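Local coordinates for hypothetical oxidoreductase YDHF (Escherichia coli, PDB 1OG6), which probably acts as an NADPH-dependent oxidoreductase of the aldo-keto reductase family and binds NADP(H) on an alpha/beta-barrel scaffold, at residues H105-K108 / S109-S113; Q188-L191 / L192-T195. All coordinates share one frame; numbering follows the deposited sequence.

Interaction 1 (H105-K108 / S109-S113)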
ATOM      1  N   HIS C 105      28.400   1.175 -10.901  1.00 42.31           N
ATOM      2  CA  HIS C 105      28.782   1.817  -9.661  1.00 39.72           C
ATOM      3  C   HIS C 105      28.774   0.845  -8.498  1.00 38.61           C
ATOM      4  O   HIS C 105      29.685   0.845  -7.673  1.00 39.50           O
ATOM      5  CB  HIS C 105      27.867   2.985  -9.344  1.00 39.26           C
ATOM      6  CG  HIS C 105      28.108   3.556  -7.988  1.00 39.38           C
ATOM      7  ND1 HIS C 105      27.680   2.932  -6.837  1.00 39.55           N
ATOM      8  CD2 HIS C 105      28.793   4.651  -7.590  1.00 38.91           C
ATOM      9  CE1 HIS C 105      28.092   3.618  -5.787  1.00 39.12           C
ATOM     10  NE2 HIS C 105      28.770   4.665  -6.216  1.00 40.20           N
ATOM     11  N   ILE C 106      27.741   0.019  -8.421  1.00 36.76           N
ATOM     12  CA  ILE C 106      27.648  -0.959  -7.345  1.00 35.40           C
ATOM     13  C   ILE C 106      28.886  -1.858  -7.379  1.00 35.32           C
ATOM     14  O   ILE C 106      29.674  -1.866  -6.432  1.00 36.02           O
ATOM     15  CB  ILE C 106      26.365  -1.827  -7.476  1.00 34.11           C
ATOM     16  CG1 ILE C 106      25.128  -0.945  -7.338  1.00 31.37           C
ATOM     17  CG2 ILE C 106      26.345  -2.910  -6.413  1.00 32.44           C
ATOM     18  CD1 ILE C 106      23.858  -1.628  -7.740  1.00 28.86           C
ATOM     19  N   ILE C 107      29.065  -2.596  -8.474  1.00 33.89           N
ATOM     20  CA  ILE C 107      30.207  -3.493  -8.613  1.00 32.86           C
ATOM     21  C   ILE C 107      31.508  -2.758  -8.303  1.00 33.87           C
ATOM     22  O   ILE C 107      32.514  -3.367  -7.950  1.00 33.99           O
ATOM     23  CB  ILE C 107      30.302  -4.069 -10.036  1.00 31.25           C
ATOM     24  CG1 ILE C 107      29.002  -4.770 -10.411  1.00 30.20           C
ATOM     25  CG2 ILE C 107      31.420  -5.074 -10.109  1.00 31.24           C
ATOM     26  CD1 ILE C 107      29.058  -5.443 -11.757  1.00 29.14           C
ATOM     27  N   LYS C 108      31.489  -1.442  -8.439  1.00 34.84           N
ATOM     28  CA  LYS C 108      32.673  -0.658  -8.159  1.00 35.98           C
ATOM     29  C   LYS C 108      32.797  -0.547  -6.642  1.00 37.17           C
ATOM     30  O   LYS C 108      33.856  -0.840  -6.074  1.00 36.86           O
ATOM     31  CB  LYS C 108      32.541   0.730  -8.785  1.00 36.95           C
ATOM     32  CG  LYS C 108      33.825   1.536  -8.796  1.00 39.90           C
ATOM     33  CD  LYS C 108      33.537   3.035  -8.828  1.00 43.71           C
ATOM     34  CE  LYS C 108      32.867   3.503  -7.525  1.00 45.39           C
ATOM     35  NZ  LYS C 108      32.617   4.983  -7.462  1.00 46.08           N
ATOM     36  N   SER C 109      31.696  -0.143  -5.999  1.00 37.45           N
ATOM     37  CA  SER C 109      31.611   0.037  -4.542  1.00 37.14           C
ATOM     38  C   SER C 109      31.788  -1.242  -3.727  1.00 37.14           C
ATOM     39  O   SER C 109      32.357  -1.217  -2.633  1.00 35.93           O
ATOM     40  CB  SER C 109      30.269   0.666  -4.173  1.00 36.27           C
ATOM     41  OG  SER C 109      30.178   1.991  -4.659  1.00 38.07           O
ATOM     42  N   ALA C 110      31.279  -2.350  -4.258  1.00 37.21           N
ATOM     43  CA  ALA C 110      31.375  -3.643  -3.593  1.00 36.37           C
ATOM     44  C   ALA C 110      32.822  -4.085  -3.525  1.00 36.62           C
ATOM     45  O   ALA C 110      33.327  -4.400  -2.456  1.00 38.60           O
ATOM     46  CB  ALA C 110      30.556  -4.681  -4.342  1.00 35.15           C
ATOM     47  N   GLU C 111      33.489  -4.093  -4.672  1.00 36.07           N
ATOM     48  CA  GLU C 111      34.881  -4.518  -4.744  1.00 35.51           C
ATOM     49  C   GLU C 111      35.823  -3.603  -3.975  1.00 34.47           C
ATOM     50  O   GLU C 111      36.929  -4.000  -3.614  1.00 32.62           O
ATOM     51  CB  GLU C 111      35.298  -4.622  -6.206  1.00 37.25           C
ATOM     52  CG  GLU C 111      34.322  -5.469  -7.003  1.00 40.64           C
ATOM     53  CD  GLU C 111      34.772  -5.736  -8.415  1.00 42.47           C
ATOM     54  OE1 GLU C 111      35.195  -4.770  -9.092  1.00 43.81           O
ATOM     55  OE2 GLU C 111      34.688  -6.911  -8.849  1.00 43.13           O
ATOM     56  N   GLN C 112      35.377  -2.378  -3.722  1.00 34.09           N
ATOM     57  CA  GLN C 112      36.180  -1.424  -2.969  1.00 33.49           C
ATOM     58  C   GLN C 112      36.078  -1.818  -1.499  1.00 33.34           C
ATOM     59  O   GLN C 112      37.060  -1.774  -0.757  1.00 32.67           O
ATOM     60  CB  GLN C 112      35.645  -0.003  -3.157  1.00 31.97           C
ATOM     61  CG  GLN C 112      36.557   1.080  -2.611  1.00 31.44           C
ATOM     62  CD  GLN C 112      37.879   1.156  -3.355  1.00 31.24           C
ATOM     63  OE1 GLN C 112      38.903   0.665  -2.889  1.00 30.29           O
ATOM     64  NE2 GLN C 112      37.853   1.766  -4.528  1.00 32.02           N
ATOM     65  N   SER C 113      34.875  -2.209  -1.094  1.00 33.23           N
ATOM     66  CA  SER C 113      34.625  -2.618   0.274  1.00 32.17           C
ATOM     67  C   SER C 113      35.489  -3.821   0.605  1.00 32.36           C
ATOM     68  O   SER C 113      36.081  -3.871   1.682  1.00 33.54           O
ATOM     69  CB  SER C 113      33.149  -2.958   0.461  1.00 31.80           C
ATOM     70  OG  SER C 113      32.336  -1.849   0.117  1.00 32.00           O
TER
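His105 and Ser109 are paired one turn apart within helix 103-116, as are Ile106 and Ala110. Two sound i to i+4 backbone bonds define this turn: Ser109 N donates to His105 O at 2.8 Å, and Ala110 N to Ile106 O at 2.7 Å with an N-H...O angle of 163°. The next two, from Glu111 N to Ile107 O and from Gln112 N to Lys108 O, are weak.

Polar side chains meet on the buried flank. His105 has CG anti to its backbone N (chi1 172°), a torsion that swings the imidazole forward along the helix toward the Ser109 hydroxyl; OG approaches the ring obliquely, but its exact place is uncertain. One turn on, the Ser113 hydroxyl lies with OG 2.8 Å from Ser109 O, and its single proton has Glu61 OE2 as an alternative acceptor.

On another flank a methyl lies beside a carboxylate: Ile107 and Glu111 run side by side and point the same way, with Ile107 CG2 3.8 Å from Glu111 CD. Glu111 CG stands anti to its own carbonyl carbon (chi1 -52°), and the chain then runs extended, carrying its carboxylate alongside the isoleucine methyl, where OE2 forms a salt bridge with Lys151. Ile106 and Ala110 meet the barrel wall, both touching Leu125 of strand 122-127, and also reach helix 136-147. Ile107 rests on Ala142 and His145 of that helix.

Joining strands 79-87 and 122-127, which pair in parallel, the helix forms the alpha part of a beta-alpha-beta crossover in the TIM barrel. The chemistry is divided by flank: aliphatic groups cover the wall and the next helix, the buried serine hydroxyl of Ser113 has acceptors nearby, and the Glu111 charge is probably balanced by Lys151.

Interaction 2 (Q188-L191 / L192-T195); sequences QPLL and LDGT
Asp193 OD2, beside Leu190 with 3.5 Å to its CA, is gripped by two donors of Thr195. The hydroxyl OG1 donates to it at 2.8 Å on the syn side, 25° out of the carboxylate plane, and Thr195 N donates to it at 2.8 Å from the same face. The backbone bond, reaching two residues on, makes an Asx turn. Asp193 CG sits between its backbone N and carbonyl carbon (chi1 69°), which sets the carboxylate between Leu190 and Thr195. Gly194 occupies the N-cap position ahead of helix 195-201.

Upstream, Leu192 N donates to Pro189 O at 2.9 Å from above the carbonyl plane, closing a tight turn; a weaker bond comes from Asp193 N. A water accepts weakly from Gly194 N and donates to Leu190 O at 2.7 Å, tying the two halves together.

Leu190 reaches across with CD2, which lies 3.5 Å from both Asp193 OD1 and Thr195 OG1; its side chain crosses that of Thr195 obliquely and also touches Val181 of strand 179-182. With an alanine here in place of Thr195, the carboxylate would probably lose the hydroxyl bond and keep that of the backbone N, so that it could turn more easily, while Leu190 CD2 would lose its hydroxyl neighbour.

The chemistry implies that Asp193, placed before a helix start, probably offsets the positive end of that helix's dipole.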
ATOM      1  N   GLN C 188       7.896   4.472  15.069  1.00 24.04           N
ATOM      2  CA  GLN C 188       7.086   3.282  14.837  1.00 24.52           C
ATOM      3  C   GLN C 188       6.217   3.246  13.583  1.00 26.08           C
ATOM      4  O   GLN C 188       5.201   2.557  13.565  1.00 27.39           O
ATOM      5  CB  GLN C 188       6.171   3.040  16.032  1.00 23.53           C
ATOM      6  CG  GLN C 188       6.859   3.029  17.369  1.00 22.36           C
ATOM      7  CD  GLN C 188       5.878   2.984  18.518  1.00 21.95           C
ATOM      8  OE1 GLN C 188       6.196   3.412  19.618  1.00 24.62           O
ATOM      9  NE2 GLN C 188       4.683   2.463  18.272  1.00 18.93           N
ATOM     10  N   PRO C 189       6.581   3.973  12.519  1.00 26.95           N
ATOM     11  CA  PRO C 189       5.683   3.873  11.367  1.00 26.64           C
ATOM     12  C   PRO C 189       5.749   2.518  10.663  1.00 27.13           C
ATOM     13  O   PRO C 189       4.730   1.966  10.255  1.00 28.58           O
ATOM     14  CB  PRO C 189       6.141   5.020  10.474  1.00 26.51           C
ATOM     15  CG  PRO C 189       7.605   5.094  10.758  1.00 27.50           C
ATOM     16  CD  PRO C 189       7.656   4.949  12.266  1.00 27.43           C
ATOM     17  N   LEU C 190       6.947   1.968  10.536  1.00 26.76           N
ATOM     18  CA  LEU C 190       7.099   0.697   9.862  1.00 26.37           C
ATOM     19  C   LEU C 190       6.245  -0.404  10.475  1.00 27.68           C
ATOM     20  O   LEU C 190       5.964  -1.405   9.826  1.00 28.10           O
ATOM     21  CB  LEU C 190       8.567   0.292   9.869  1.00 26.00           C
ATOM     22  CG  LEU C 190       9.480   1.329   9.225  1.00 26.30           C
ATOM     23  CD1 LEU C 190      10.907   0.862   9.280  1.00 27.47           C
ATOM     24  CD2 LEU C 190       9.069   1.542   7.789  1.00 28.28           C
ATOM     25  N   LEU C 191       5.821  -0.228  11.721  1.00 28.32           N
ATOM     26  CA  LEU C 191       5.011  -1.256  12.369  1.00 28.57           C
ATOM     27  C   LEU C 191       3.632  -1.409  11.763  1.00 28.08           C
ATOM     28  O   LEU C 191       2.966  -2.415  11.978  1.00 28.59           O
ATOM     29  CB  LEU C 191       4.847  -0.979  13.870  1.00 27.24           C
ATOM     30  CG  LEU C 191       5.974  -1.402  14.810  1.00 26.21           C
ATOM     31  CD1 LEU C 191       7.225  -0.595  14.520  1.00 24.39           C
ATOM     32  CD2 LEU C 191       5.532  -1.201  16.240  1.00 25.02           C
ATOM     33  N   LEU C 192       3.196  -0.427  10.991  1.00 27.42           N
ATOM     34  CA  LEU C 192       1.863  -0.528  10.441  1.00 27.86           C
ATOM     35  C   LEU C 192       1.665  -0.097   8.996  1.00 27.81           C
ATOM     36  O   LEU C 192       0.532  -0.102   8.499  1.00 28.13           O
ATOM     37  CB  LEU C 192       0.891   0.226  11.351  1.00 28.78           C
ATOM     38  CG  LEU C 192       1.030   1.733  11.569  1.00 29.00           C
ATOM     39  CD1 LEU C 192       0.020   2.134  12.632  1.00 28.64           C
ATOM     40  CD2 LEU C 192       2.430   2.109  12.021  1.00 28.50           C
ATOM     41  N   ASP C 193       2.747   0.264   8.313  1.00 26.48           N
ATOM     42  CA  ASP C 193       2.622   0.669   6.927  1.00 24.50           C
ATOM     43  C   ASP C 193       2.771  -0.558   6.030  1.00 24.81           C
ATOM     44  O   ASP C 193       2.699  -0.455   4.804  1.00 26.33           O
ATOM     45  CB  ASP C 193       3.658   1.743   6.570  1.00 24.48           C
ATOM     46  CG  ASP C 193       5.080   1.217   6.551  1.00 26.35           C
ATOM     47  OD1 ASP C 193       5.994   1.977   6.159  1.00 27.00           O
ATOM     48  OD2 ASP C 193       5.291   0.048   6.925  1.00 26.94           O
ATOM     49  N   GLY C 194       2.970  -1.720   6.650  1.00 23.80           N
ATOM     50  CA  GLY C 194       3.100  -2.954   5.895  1.00 22.50           C
ATOM     51  C   GLY C 194       4.513  -3.465   5.718  1.00 23.04           C
ATOM     52  O   GLY C 194       4.715  -4.581   5.250  1.00 22.92           O
ATOM     53  N   THR C 195       5.497  -2.653   6.083  1.00 24.44           N
ATOM     54  CA  THR C 195       6.892  -3.049   5.940  1.00 25.01           C
ATOM     55  C   THR C 195       7.158  -4.280   6.789  1.00 25.68           C
ATOM     56  O   THR C 195       7.640  -5.295   6.287  1.00 26.30           O
ATOM     57  CB  THR C 195       7.867  -1.926   6.389  1.00 25.19           C
ATOM     58  OG1 THR C 195       7.668  -0.748   5.595  1.00 25.38           O
ATOM     59  CG2 THR C 195       9.303  -2.378   6.228  1.00 23.61           C
TER
HETATM   60  O   HOH W   1       4.224  -3.341   9.279  1.00  5.02           O

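Interaction 1 and interaction 2 sit in different sectors of one aldo-keto reductase barrel, their centres 31 Å apart and their nearest atoms about 20 Å apart, without touching. The first is mid-helix, the second a loop leading from strand 179-182 into helix 195-201. Their distances run to different parts of the functional centre: the Ser109 side chain is about 12 Å from that of Tyr55, the proton donor by similarity, whereas the Leu190 side chain is about 6 Å from that of the NADP-binding Asn159 and about 10 Å from the bound cofactor. Interaction 2 thus lies behind a residue of the cofactor site, not in contact with the cofactor, and interaction 1 lies on the helical layer outside the strands.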